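Local coordinates for protein (merozoite surface protein 1) (Plasmodium cynomolgi, PDB 1B9W), which is the paired EGF-like C-terminal fragment of a merozoite surface antigen that probably takes part in red-cell binding, invasion and merozoite egress, at residues I8-P13 and G24-R29; N15-R20 and R29-F34. All coordinates share one frame; numbering follows the deposited sequence.

Contact 1. Residues I8-P13 and G24-R29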
loop_
_atom_site.group_PDB
_atom_site.type_symbol
_atom_site.label_atom_id
_atom_site.label_comp_id
_atom_site.label_asym_id
_atom_site.label_seq_id
_atom_site.Cartn_x
_atom_site.Cartn_y
_atom_site.Cartn_z
ATOM N N ILE A 8 7.825 -13.637 -2.857
ATOM C CA ILE A 8 7.951 -15.084 -3.141
ATOM C C ILE A 8 7.983 -15.861 -1.865
ATOM O O ILE A 8 7.880 -17.099 -1.889
ATOM C CB ILE A 8 9.276 -15.340 -3.943
ATOM C CG1 ILE A 8 10.469 -14.731 -3.256
ATOM C CG2 ILE A 8 9.008 -14.801 -5.349
ATOM C CD1 ILE A 8 11.827 -15.074 -3.907
ATOM N N ASP A 9 8.032 -15.195 -0.698
ATOM C CA ASP A 9 8.073 -15.930 0.543
ATOM C C ASP A 9 6.759 -15.870 1.343
ATOM O O ASP A 9 6.598 -16.623 2.285
ATOM C CB ASP A 9 9.173 -15.389 1.463
ATOM C CG ASP A 9 10.588 -15.716 0.985
ATOM O OD1 ASP A 9 10.735 -16.836 0.458
ATOM O OD2 ASP A 9 11.498 -14.892 1.176
ATOM N N THR A 10 5.916 -14.916 1.010
ATOM C CA THR A 10 4.723 -14.655 1.857
ATOM C C THR A 10 3.477 -15.117 1.159
ATOM O O THR A 10 3.222 -14.878 -0.016
ATOM C CB THR A 10 4.654 -13.105 2.011
ATOM O OG1 THR A 10 5.857 -12.702 2.658
ATOM C CG2 THR A 10 3.433 -12.741 2.882
ATOM N N ASN A 11 2.585 -15.772 1.906
ATOM C CA ASN A 11 1.270 -16.101 1.368
ATOM C C ASN A 11 0.391 -14.831 1.606
ATOM O O ASN A 11 0.145 -14.600 2.784
ATOM C CB ASN A 11 0.707 -17.273 2.166
ATOM C CG ASN A 11 -0.612 -17.801 1.667
ATOM O OD1 ASN A 11 -1.144 -17.362 0.654
ATOM N ND2 ASN A 11 -1.185 -18.773 2.376
ATOM N N VAL A 12 0.211 -14.063 0.586
ATOM C CA VAL A 12 -0.354 -12.691 0.783
ATOM C C VAL A 12 -1.856 -12.781 1.012
ATOM O O VAL A 12 -2.605 -13.427 0.299
ATOM C CB VAL A 12 -0.077 -11.905 -0.494
ATOM C CG1 VAL A 12 -0.567 -10.464 -0.443
ATOM C CG2 VAL A 12 1.438 -11.904 -0.792
ATOM N N PRO A 13 -2.359 -12.015 1.996
ATOM C CA PRO A 13 -3.808 -12.025 2.212
ATOM C C PRO A 13 -4.575 -11.557 1.018
ATOM O O PRO A 13 -4.160 -10.700 0.235
ATOM C CB PRO A 13 -3.964 -11.020 3.381
ATOM C CG PRO A 13 -2.633 -10.987 4.070
ATOM C CD PRO A 13 -1.573 -11.240 2.969
ATOM N N GLY A 24 15.651 -8.516 1.254
ATOM C CA GLY A 24 15.017 -9.824 1.251
ATOM C C GLY A 24 13.737 -9.874 2.076
ATOM O O GLY A 24 13.122 -10.950 2.144
ATOM N N THR A 25 13.409 -8.779 2.767
ATOM C CA THR A 25 12.179 -8.820 3.588
ATOM C C THR A 25 10.986 -8.521 2.702
ATOM O O THR A 25 11.121 -7.910 1.638
ATOM C CB THR A 25 12.205 -7.759 4.707
ATOM O OG1 THR A 25 12.258 -6.474 4.080
ATOM C CG2 THR A 25 13.357 -7.911 5.665
ATOM N N GLU A 26 9.781 -8.936 3.120
ATOM C CA GLU A 26 8.615 -8.682 2.326
ATOM C C GLU A 26 7.560 -7.963 3.252
ATOM O O GLU A 26 7.474 -8.410 4.383
ATOM C CB GLU A 26 7.987 -10.025 1.881
ATOM C CG GLU A 26 8.974 -10.571 0.801
ATOM C CD GLU A 26 8.500 -11.846 0.144
ATOM O OE1 GLU A 26 7.499 -12.472 0.542
ATOM O OE2 GLU A 26 9.191 -12.166 -0.878
ATOM N N GLU A 27 6.865 -7.073 2.594
ATOM C CA GLU A 27 5.791 -6.412 3.452
ATOM C C GLU A 27 4.553 -6.439 2.618
ATOM O O GLU A 27 4.526 -6.051 1.467
ATOM C CB GLU A 27 6.224 -4.970 3.743
ATOM C CG GLU A 27 5.105 -4.293 4.603
ATOM C CD GLU A 27 5.428 -2.834 4.825
ATOM O OE1 GLU A 27 6.529 -2.364 4.478
ATOM O OE2 GLU A 27 4.559 -2.139 5.414
ATOM N N TRP A 28 3.414 -6.868 3.235
ATOM C CA TRP A 28 2.159 -6.810 2.543
ATOM C C TRP A 28 1.301 -5.658 3.254
ATOM O O TRP A 28 1.573 -5.426 4.414
ATOM C CB TRP A 28 1.394 -8.129 2.626
ATOM C CG TRP A 28 1.152 -8.706 3.985
ATOM C CD1 TRP A 28 1.934 -9.566 4.705
ATOM C CD2 TRP A 28 -0.009 -8.463 4.812
ATOM N NE1 TRP A 28 1.358 -9.880 5.909
ATOM C CE2 TRP A 28 0.152 -9.182 5.982
ATOM C CE3 TRP A 28 -1.148 -7.651 4.601
ATOM C CZ2 TRP A 28 -0.777 -9.158 7.034
ATOM C CZ3 TRP A 28 -2.098 -7.640 5.642
ATOM C CH2 TRP A 28 -1.885 -8.365 6.816
ATOM N N ARG A 29 0.528 -5.054 2.405
ATOM C CA ARG A 29 -0.343 -3.943 2.892
ATOM C C ARG A 29 -1.689 -4.096 2.236
ATOM O O ARG A 29 -1.852 -4.436 1.044
ATOM C CB ARG A 29 0.232 -2.604 2.401
ATOM C CG ARG A 29 1.551 -2.255 3.105
ATOM C CD ARG A 29 2.041 -0.898 2.555
ATOM N NE ARG A 29 3.295 -0.586 3.266
ATOM C CZ ARG A 29 4.159 0.357 2.938
ATOM N NH1 ARG A 29 4.000 1.173 1.923
ATOM N NH2 ARG A 29 5.234 0.485 3.714
HETATM O O HOH W 1 11.216 -12.767 2.959
HETATM O O HOH W 2 5.538 -10.626 4.592
#
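T10 lies nearest E26 and V12 nearest W28 where the irregular segment 8-13 runs 18° from the direction of 24-28, with CA atoms 7.1 Å apart at T10 and E26. At that spacing, side chains and water bridge the gap. The carboxylate of E26, on an extended chain, reaches the backbone N-H groups of I8 and D9. Its OE2 accepts from I8 N at 2.8 Å in a nearly straight bond (168°), and OE1 accepts from D9 N at 3.0 Å; both donors come from the syn side, a little out of the carboxylate plane. On its anti lone pair OE1 also takes the hydroxyl of T10, at 2.7 Å from OG1. One water donates to T10 OG1 and E26 O, another to D9 OD2 and G24 O.

Farther along, the P13 ring lies over one face of the W28 indole, its CG 3.5 Å from the centroid of the six-membered ring in a CH-pi contact. T10 CG2 approaches W28 CD1 obliquely at 4.0 Å.

D9 OD2 and E26 OE2 are 4.1 Å apart, and R20 forms salt bridges with both. Its positive charge would offset their repulsion, and the several donors around E26 are consistent with an ionised carboxylate that ties the N-terminal loop of the first EGF-like domain to its hairpin.

Contact 2. Residues N15-R20 and R29-F34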
loop_
_atom_site.group_PDB
_atom_site.type_symbol
_atom_site.label_atom_id
_atom_site.label_comp_id
_atom_site.label_asym_id
_atom_site.label_seq_id
_atom_site.Cartn_x
_atom_site.Cartn_y
_atom_site.Cartn_z
ATOM N N ASN A 15 -7.028 -9.181 -1.065
ATOM C CA ASN A 15 -7.182 -7.731 -1.104
ATOM C C ASN A 15 -5.999 -7.006 -0.513
ATOM O O ASN A 15 -6.109 -5.910 0.042
ATOM C CB ASN A 15 -8.501 -7.320 -0.402
ATOM C CG ASN A 15 -9.678 -7.964 -1.129
ATOM O OD1 ASN A 15 -9.798 -7.799 -2.338
ATOM N ND2 ASN A 15 -10.502 -8.685 -0.409
ATOM N N ALA A 16 -4.792 -7.595 -0.610
ATOM C CA ALA A 16 -3.574 -6.956 -0.197
ATOM C C ALA A 16 -2.525 -7.011 -1.354
ATOM O O ALA A 16 -2.762 -7.754 -2.314
ATOM C CB ALA A 16 -2.943 -7.592 1.023
ATOM N N ALA A 17 -1.614 -6.090 -1.290
ATOM C CA ALA A 17 -0.473 -6.026 -2.223
ATOM C C ALA A 17 0.769 -6.407 -1.442
ATOM O O ALA A 17 0.850 -6.268 -0.220
ATOM C CB ALA A 17 -0.285 -4.619 -2.771
ATOM N N CYS A 18 1.848 -6.806 -2.163
ATOM C CA CYS A 18 3.028 -7.165 -1.376
ATOM C C CYS A 18 4.273 -6.705 -2.184
ATOM O O CYS A 18 4.198 -6.713 -3.406
ATOM C CB CYS A 18 3.102 -8.695 -1.202
ATOM S SG CYS A 18 4.399 -9.329 -0.172
ATOM N N TYR A 19 5.247 -6.232 -1.471
ATOM C CA TYR A 19 6.491 -5.755 -2.043
ATOM C C TYR A 19 7.673 -6.441 -1.377
ATOM O O TYR A 19 7.775 -6.538 -0.164
ATOM C CB TYR A 19 6.659 -4.258 -1.851
ATOM C CG TYR A 19 7.760 -3.592 -2.647
ATOM C CD1 TYR A 19 7.550 -3.146 -3.939
ATOM C CD2 TYR A 19 9.008 -3.438 -2.043
ATOM C CE1 TYR A 19 8.564 -2.525 -4.668
ATOM C CE2 TYR A 19 10.011 -2.801 -2.784
ATOM C CZ TYR A 19 9.782 -2.362 -4.051
ATOM O OH TYR A 19 10.816 -1.755 -4.756
ATOM N N ARG A 20 8.642 -6.934 -2.219
ATOM C CA ARG A 20 9.834 -7.565 -1.619
ATOM C C ARG A 20 11.032 -6.627 -1.770
ATOM O O ARG A 20 11.278 -6.095 -2.860
ATOM C CB ARG A 20 10.197 -8.856 -2.453
ATOM C CG ARG A 20 11.542 -9.432 -1.899
ATOM C CD ARG A 20 11.798 -10.681 -2.835
ATOM N NE ARG A 20 12.980 -11.379 -2.293
ATOM C CZ ARG A 20 13.010 -12.314 -1.390
ATOM N NH1 ARG A 20 11.934 -12.779 -0.741
ATOM N NH2 ARG A 20 14.203 -12.777 -1.011
ATOM N N ARG A 29 0.528 -5.054 2.405
ATOM C CA ARG A 29 -0.343 -3.943 2.892
ATOM C C ARG A 29 -1.689 -4.096 2.236
ATOM O O ARG A 29 -1.852 -4.436 1.044
ATOM C CB ARG A 29 0.232 -2.604 2.401
ATOM C CG ARG A 29 1.551 -2.255 3.105
ATOM C CD ARG A 29 2.041 -0.898 2.555
ATOM N NE ARG A 29 3.295 -0.586 3.266
ATOM C CZ ARG A 29 4.159 0.357 2.938
ATOM N NH1 ARG A 29 4.000 1.173 1.923
ATOM N NH2 ARG A 29 5.234 0.485 3.714
ATOM N N CYS A 30 -2.774 -3.816 3.038
ATOM C CA CYS A 30 -4.043 -3.866 2.318
ATOM C C CYS A 30 -4.164 -2.847 1.218
ATOM O O CYS A 30 -3.631 -1.742 1.291
ATOM C CB CYS A 30 -5.178 -3.715 3.372
ATOM S SG CYS A 30 -5.256 -4.929 4.657
ATOM N N LEU A 31 -4.967 -3.140 0.193
ATOM C CA LEU A 31 -5.268 -2.266 -0.906
ATOM C C LEU A 31 -6.142 -1.091 -0.361
ATOM O O LEU A 31 -6.607 -1.207 0.789
ATOM C CB LEU A 31 -6.037 -3.010 -1.993
ATOM C CG LEU A 31 -5.191 -4.094 -2.746
ATOM C CD1 LEU A 31 -6.083 -4.781 -3.776
ATOM C CD2 LEU A 31 -3.986 -3.431 -3.394
ATOM N N LEU A 32 -6.143 -0.002 -1.096
ATOM C CA LEU A 32 -6.991 1.125 -0.647
ATOM C C LEU A 32 -8.432 0.661 -0.485
ATOM O O LEU A 32 -8.976 -0.190 -1.179
ATOM C CB LEU A 32 -6.936 2.256 -1.666
ATOM C CG LEU A 32 -5.677 3.088 -1.822
ATOM C CD1 LEU A 32 -5.908 4.234 -2.804
ATOM C CD2 LEU A 32 -5.165 3.557 -0.472
ATOM N N TYR A 33 -9.148 1.307 0.478
ATOM C CA TYR A 33 -10.521 0.922 0.786
ATOM C C TYR A 33 -10.674 -0.437 1.456
ATOM O O TYR A 33 -11.765 -0.991 1.590
ATOM C CB TYR A 33 -11.511 1.100 -0.362
ATOM C CG TYR A 33 -11.381 2.460 -1.012
ATOM C CD1 TYR A 33 -11.811 3.633 -0.398
ATOM C CD2 TYR A 33 -10.813 2.545 -2.283
ATOM C CE1 TYR A 33 -11.667 4.861 -1.023
ATOM C CE2 TYR A 33 -10.644 3.761 -2.906
ATOM C CZ TYR A 33 -11.091 4.908 -2.278
ATOM O OH TYR A 33 -10.912 6.110 -2.919
ATOM N N PHE A 34 -9.604 -0.898 2.090
ATOM C CA PHE A 34 -9.564 -2.037 2.956
ATOM C C PHE A 34 -8.740 -1.708 4.184
ATOM O O PHE A 34 -7.814 -0.908 4.109
ATOM C CB PHE A 34 -8.890 -3.280 2.292
ATOM C CG PHE A 34 -9.746 -3.808 1.188
ATOM C CD1 PHE A 34 -9.647 -3.272 -0.086
ATOM C CD2 PHE A 34 -10.655 -4.829 1.445
ATOM C CE1 PHE A 34 -10.432 -3.772 -1.106
ATOM C CE2 PHE A 34 -11.447 -5.306 0.414
ATOM C CZ PHE A 34 -11.355 -4.784 -0.864
#
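N15 and F34 meet as flat groups, each with CG beside its own backbone N and anti to the carbonyl carbon, and a chi2 of -54° turns the N15 amide to lie almost parallel to the F34 ring, their planes 12° apart. N15 CB stands over the centre of the ring, 3.7 Å from its centroid, in a CH-pi contact. The amide continues outward over the rim, where CG comes within 3.5 Å of F34 CE2. At the edge of the same ring, in its plane, lies L31 O.

The backbones are joined more regularly. A17 and R29 form an antiparallel hydrogen-bonded pair, with A17 N to R29 O and R29 N to A17 O both at 2.9 Å. A16 and C30 make the adjoining non-hydrogen-bonded pair, their CA atoms only 4.0 Å apart and their side chains diverging. Beyond it L31 N donates to N15 O at 3.0 Å, almost straight at 174°, just as the chain enters the type II turn from L31 to F34. The L31 side chain lies alongside N15 O and reaches A17, with CD2 3.9 Å from A17 CB.

Strands 16-20 and 26-30 form the beta hairpin of the first EGF-like domain. Disulfides C7-C18 and C30-C41 tie one strand to the N-terminal loop and the other to strand 40-43, whose C41 also touches N15, A16 and F34; A17 instead packs on F83 of the second EGF-like domain.

In the fold
Both contacts lie in the first EGF-like domain, their centres about 10 Å apart, and they share strand 26-30 and residue R29. Their segments alternate along the chain: 8-13, 15-20, 24-29, 29-34. Contact 1 sets the N-terminal loop beside the second hairpin strand, near the surface; contact 2 pairs the two strands and leads into the turn that runs into strand 34-37, closer to the centre of the molecule. R20 of strand 16-20 links them through its charge, while W28 CB packs on A17 O. From the shared strand R29 NH1 reaches V86 O, so the hairpin of the first domain also meets the second.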